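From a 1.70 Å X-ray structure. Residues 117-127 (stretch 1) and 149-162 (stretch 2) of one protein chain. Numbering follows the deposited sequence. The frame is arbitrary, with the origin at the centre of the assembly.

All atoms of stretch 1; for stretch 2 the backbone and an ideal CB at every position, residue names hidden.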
# COMPACT_ATOMS: atom_id res chain seq x y z
N GLN A 117 15.88 -0.63 10.20
CA GLN A 117 17.01 -0.63 9.27
C GLN A 117 17.27 -2.06 8.81
O GLN A 117 17.64 -2.93 9.60
CB GLN A 117 18.28 -0.01 9.89
CG GLN A 117 18.06 1.32 10.64
CD GLN A 117 18.03 2.54 9.72
OE1 GLN A 117 17.13 2.69 8.87
NE2 GLN A 117 19.00 3.45 9.91
N ASP A 118 17.02 -2.31 7.53
CA ASP A 118 17.24 -3.63 6.95
C ASP A 118 17.50 -3.43 5.45
O ASP A 118 16.58 -3.46 4.65
CB ASP A 118 16.06 -4.57 7.23
CG ASP A 118 16.35 -6.02 6.83
OD1 ASP A 118 17.04 -6.22 5.81
OD2 ASP A 118 15.87 -6.96 7.52
N LYS A 119 18.76 -3.21 5.08
CA LYS A 119 19.12 -2.98 3.69
C LYS A 119 18.80 -4.18 2.81
O LYS A 119 18.49 -4.03 1.63
CB LYS A 119 20.61 -2.62 3.55
CG LYS A 119 20.98 -1.28 4.16
CD LYS A 119 22.20 -0.68 3.47
CE LYS A 119 22.52 0.76 3.96
NZ LYS A 119 21.38 1.73 3.81
N GLU A 120 18.88 -5.37 3.40
CA GLU A 120 18.56 -6.62 2.76
C GLU A 120 17.11 -6.60 2.22
O GLU A 120 16.84 -6.90 1.00
CB GLU A 120 18.79 -7.75 3.76
CG GLU A 120 18.69 -9.16 3.23
CD GLU A 120 19.48 -10.17 4.08
OE1 GLU A 120 20.74 -10.10 4.05
OE2 GLU A 120 18.85 -11.03 4.76
N VAL A 121 16.21 -6.20 3.11
CA VAL A 121 14.81 -6.09 2.76
C VAL A 121 14.57 -4.95 1.75
O VAL A 121 13.81 -5.14 0.80
CB VAL A 121 13.89 -6.01 3.99
CG1 VAL A 121 12.44 -5.81 3.51
CG2 VAL A 121 14.00 -7.30 4.82
N ALA A 122 15.17 -3.78 1.96
CA ALA A 122 15.03 -2.70 0.96
C ALA A 122 15.39 -3.21 -0.42
O ALA A 122 14.67 -3.01 -1.38
CB ALA A 122 15.92 -1.56 1.28
N THR A 123 16.52 -3.91 -0.51
CA THR A 123 16.99 -4.31 -1.84
C THR A 123 16.06 -5.40 -2.40
O THR A 123 15.79 -5.47 -3.61
CB THR A 123 18.39 -4.92 -1.72
OG1 THR A 123 19.32 -3.91 -1.32
CG2 THR A 123 18.81 -5.47 -3.12
N LEU A 124 15.61 -6.27 -1.50
CA LEU A 124 14.69 -7.35 -1.84
C LEU A 124 13.46 -6.86 -2.60
O LEU A 124 13.02 -7.47 -3.54
CB LEU A 124 14.27 -8.14 -0.60
CG LEU A 124 13.22 -9.26 -0.76
CD1 LEU A 124 13.93 -10.44 -1.40
CD2 LEU A 124 12.70 -9.63 0.64
N ILE A 125 12.83 -5.79 -2.10
CA ILE A 125 11.56 -5.37 -2.70
C ILE A 125 11.68 -4.26 -3.75
O ILE A 125 10.71 -3.92 -4.42
CB ILE A 125 10.55 -4.98 -1.62
CG1 ILE A 125 11.01 -3.72 -0.84
CG2 ILE A 125 10.37 -6.17 -0.62
CD1 ILE A 125 9.91 -3.17 0.21
N GLU A 126 12.87 -3.68 -3.90
CA GLU A 126 13.06 -2.59 -4.84
C GLU A 126 12.63 -2.96 -6.26
O GLU A 126 12.90 -4.09 -6.73
CB GLU A 126 14.54 -2.16 -4.83
CG GLU A 126 14.80 -0.89 -5.58
CD GLU A 126 16.22 -0.42 -5.37
OE1 GLU A 126 17.12 -1.31 -5.28
OE2 GLU A 126 16.41 0.84 -5.26
N ASN A 127 11.97 -2.01 -6.94
CA ASN A 127 11.61 -2.13 -8.36
C ASN A 127 10.53 -3.19 -8.65
O ASN A 127 10.29 -3.55 -9.79
CB ASN A 127 12.87 -2.47 -9.21
CG ASN A 127 13.86 -1.29 -9.34
OD1 ASN A 127 15.09 -1.50 -9.36
ND2 ASN A 127 13.34 -0.08 -9.42
N UNK A 149 9.63 -14.15 -10.94
CA UNK A 149 10.96 -14.41 -10.37
C UNK A 149 11.21 -13.55 -9.11
O UNK A 149 11.84 -14.00 -8.14
CB UNK A 149 12.04 -14.13 -11.42
N UNK A 150 10.74 -12.31 -9.17
CA UNK A 150 10.90 -11.35 -8.02
C UNK A 150 10.06 -11.86 -6.84
O UNK A 150 10.53 -11.85 -5.72
CB UNK A 150 10.47 -9.93 -8.41
N UNK A 151 8.81 -12.29 -7.11
CA UNK A 151 7.92 -12.79 -6.03
C UNK A 151 8.53 -14.05 -5.43
O UNK A 151 8.34 -14.35 -4.26
CB UNK A 151 6.51 -13.08 -6.56
N UNK A 152 9.22 -14.85 -6.28
CA UNK A 152 9.93 -16.04 -5.74
C UNK A 152 10.97 -15.68 -4.75
O UNK A 152 11.13 -16.33 -3.73
CB UNK A 152 10.59 -16.85 -6.86
N UNK A 153 11.74 -14.65 -5.06
CA UNK A 153 12.77 -14.12 -4.12
C UNK A 153 12.14 -13.69 -2.83
O UNK A 153 12.63 -14.05 -1.74
CB UNK A 153 13.53 -12.94 -4.73
N UNK A 154 11.03 -12.95 -2.91
CA UNK A 154 10.32 -12.53 -1.68
C UNK A 154 9.80 -13.74 -0.93
O UNK A 154 9.97 -13.88 0.24
CB UNK A 154 9.16 -11.59 -2.01
N UNK A 155 9.20 -14.69 -1.64
CA UNK A 155 8.75 -15.90 -0.98
C UNK A 155 9.88 -16.61 -0.19
O UNK A 155 9.68 -17.07 0.94
CB UNK A 155 8.16 -16.85 -2.02
N UNK A 156 11.02 -16.72 -0.83
CA UNK A 156 12.13 -17.50 -0.29
C UNK A 156 12.79 -16.77 0.88
O UNK A 156 13.09 -17.41 1.93
CB UNK A 156 13.16 -17.79 -1.38
N UNK A 157 12.90 -15.45 0.80
CA UNK A 157 13.15 -14.61 2.04
C UNK A 157 12.21 -14.94 3.23
O UNK A 157 12.67 -15.28 4.31
CB UNK A 157 12.98 -13.13 1.70
N UNK A 158 10.90 -14.82 3.03
CA UNK A 158 9.90 -15.11 4.03
C UNK A 158 10.04 -16.54 4.62
O UNK A 158 9.95 -16.74 5.84
CB UNK A 158 8.51 -14.93 3.42
N UNK A 159 10.24 -17.50 3.73
CA UNK A 159 10.40 -18.91 4.10
C UNK A 159 11.66 -19.05 4.97
O UNK A 159 11.62 -19.75 6.01
CB UNK A 159 10.49 -19.80 2.86
N UNK A 160 12.76 -18.39 4.59
CA UNK A 160 14.05 -18.50 5.31
C UNK A 160 13.93 -17.84 6.68
O UNK A 160 14.40 -18.38 7.69
CB UNK A 160 15.18 -17.86 4.51
N UNK A 161 13.24 -16.70 6.73
CA UNK A 161 13.10 -15.95 7.99
C UNK A 161 12.08 -16.58 8.93
O UNK A 161 12.23 -16.49 10.13
CB UNK A 161 12.70 -14.50 7.70
N UNK A 162 11.05 -17.23 8.39
CA UNK A 162 9.93 -17.77 9.15
C UNK A 162 9.43 -16.82 10.23
O UNK A 162 9.23 -17.19 11.37
CB UNK A 162 10.33 -19.10 9.79

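Residues 149 to 161 of stretch 2 belong to one helix that begins earlier in the chain, its direction 154° from that of helix 119-125, so the earlier turns of this segment meet the end of the short helix and its last turn meets the beginning. The axes come within 10.4 Å.

Position 149 finds nothing of stretch 1 near its ideal CB, so the contact leaves it free; it is Ser149.

Position 150 points toward stretch 1, but its CB is still more than 5.5 Å from any atom there. Ahead lies the frayed end of helix 119-125, where the carbonyl of Leu124 is available as an acceptor. A long side chain carrying a donor would suit: Gln, Lys, Arg, Trp or His. The residue is His150. Its NE2 donates to Leu124 O at 2.9 Å, and its CE1 lies 3.1 Å from Glu126 O. Both oxygens meet the ring at its edge, so the imidazole reads the backbone of the helix end rather than its side chains.

Positions 151 and 152 are turned off the contact, which sets no rule for them. They are Leu151 and Arg152; the latter is spent within its own helix, where its NE makes a salt bridge at 2.9 Å to a carboxylate oxygen, OD2, at position 156.

Position 153 points toward stretch 1, with its ideal CB 4.2 Å from Leu124 CD1. Only the first carbon is held to the leucine, so many side chains would fit. Lys153 offers Leu124 CD1 its CB at 4.2 Å and its backbone O at 3.9 Å, while the rest of the side chain leads away.

Position 154 is the point of closest register, its CA 6.8 Å from that of Leu124. CB points sideways, with Leu124 near and Ile125 a little farther on, both apolar; Val, Ile, Leu or Met would serve. Ile154 brings CG1 to 4.0 Å from Leu124 CG and CD1 to 4.5 Å from Ile125 CG2.

Position 155 is out of reach and 156 has nothing near its CB. They are Asn155 and Asp156, the latter the partner of Arg152.

Position 157 points toward stretch 1, its ideal CB 3.7 Å from Leu124 CD2, with Val121 farther along. A flat ring or a broad aliphatic group would suit. His157 lays one face under Leu124 CD2, which stands 3.8 Å from the ring centroid in a CH-pi contact, and its NE2 reaches to 3.6 Å from Val121 CG2. Leu124 thus touches four residues of the facing helix.

Positions 158, 159 and 160 make no contact and could vary freely as far as stretch 1 is concerned: Leu158, Ser159 and Ala160.

Position 161 points toward stretch 1 from a distance, facing the carboxylates of Asp118 and Glu120. A long cation is called for, Lys or Arg. Arg161 extends its NH2 to Glu120 OE2 at 2.9 Å and, by a weak bond, to Asp118 OD2 at 3.4 Å, both salt bridges at the guanidinium edge. Asp118 OD1 caps its own helix, accepting from Val121 N at 2.8 Å.

Position 162 leaves the helix with positive phi, which favours Gly or Asn; it is Asn162.

Stretch 2, residues 149-162: SHLRKINDHLSARN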
# COMPACT_ATOMS: atom_id res chain seq x y z
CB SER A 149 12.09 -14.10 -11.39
OG SER A 149 12.02 -14.94 -12.52
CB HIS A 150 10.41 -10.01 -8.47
CG HIS A 150 10.90 -8.88 -7.62
ND1 HIS A 150 11.17 -7.64 -8.16
CD2 HIS A 150 11.23 -8.80 -6.30
CE1 HIS A 150 11.57 -6.82 -7.19
NE2 HIS A 150 11.60 -7.49 -6.06
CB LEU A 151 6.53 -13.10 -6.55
CG LEU A 151 5.72 -11.93 -7.16
CD1 LEU A 151 4.35 -12.29 -7.73
CD2 LEU A 151 5.55 -10.85 -5.97
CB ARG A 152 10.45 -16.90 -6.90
CG ARG A 152 11.29 -18.17 -6.55
CD ARG A 152 10.51 -19.12 -5.64
NE ARG A 152 11.28 -20.33 -5.23
CZ ARG A 152 11.29 -21.45 -5.95
NH1 ARG A 152 10.61 -21.49 -7.07
NH2 ARG A 152 11.97 -22.53 -5.53
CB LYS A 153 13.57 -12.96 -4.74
CG LYS A 153 14.28 -13.18 -6.13
CD LYS A 153 15.04 -14.43 -6.30
CE LYS A 153 15.37 -14.61 -7.86
NZ LYS A 153 15.71 -13.27 -8.51
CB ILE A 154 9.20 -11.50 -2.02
CG1 ILE A 154 9.87 -10.28 -2.68
CG2 ILE A 154 8.33 -11.18 -0.81
CD1 ILE A 154 8.87 -9.25 -3.48
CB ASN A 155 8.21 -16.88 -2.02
CG ASN A 155 7.81 -18.22 -1.38
OD1 ASN A 155 8.60 -19.22 -1.36
ND2 ASN A 155 6.62 -18.26 -0.86
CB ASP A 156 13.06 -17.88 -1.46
CG ASP A 156 12.47 -18.98 -2.33
OD1 ASP A 156 11.35 -19.46 -2.07
OD2 ASP A 156 13.20 -19.37 -3.23
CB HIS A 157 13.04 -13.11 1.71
CG HIS A 157 13.26 -12.20 2.89
ND1 HIS A 157 12.25 -11.85 3.77
CD2 HIS A 157 14.37 -11.55 3.31
CE1 HIS A 157 12.75 -11.07 4.73
NE2 HIS A 157 14.03 -10.86 4.45
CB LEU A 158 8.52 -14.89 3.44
CG LEU A 158 8.12 -13.40 3.23
CD1 LEU A 158 6.94 -13.30 2.37
CD2 LEU A 158 7.94 -12.68 4.68
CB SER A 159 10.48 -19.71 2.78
OG SER A 159 10.66 -21.10 2.98
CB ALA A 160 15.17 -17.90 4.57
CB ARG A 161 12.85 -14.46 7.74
CG ARG A 161 14.00 -13.72 6.93
CD ARG A 161 15.13 -13.19 7.84
NE ARG A 161 16.07 -12.25 7.20
CZ ARG A 161 15.96 -10.91 7.24
NH1 ARG A 161 14.94 -10.33 7.86
NH2 ARG A 161 16.86 -10.14 6.64
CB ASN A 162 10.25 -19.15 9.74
CG ASN A 162 9.01 -20.01 9.93
OD1 ASN A 162 8.17 -20.13 9.03
ND2 ASN A 162 8.88 -20.61 11.10
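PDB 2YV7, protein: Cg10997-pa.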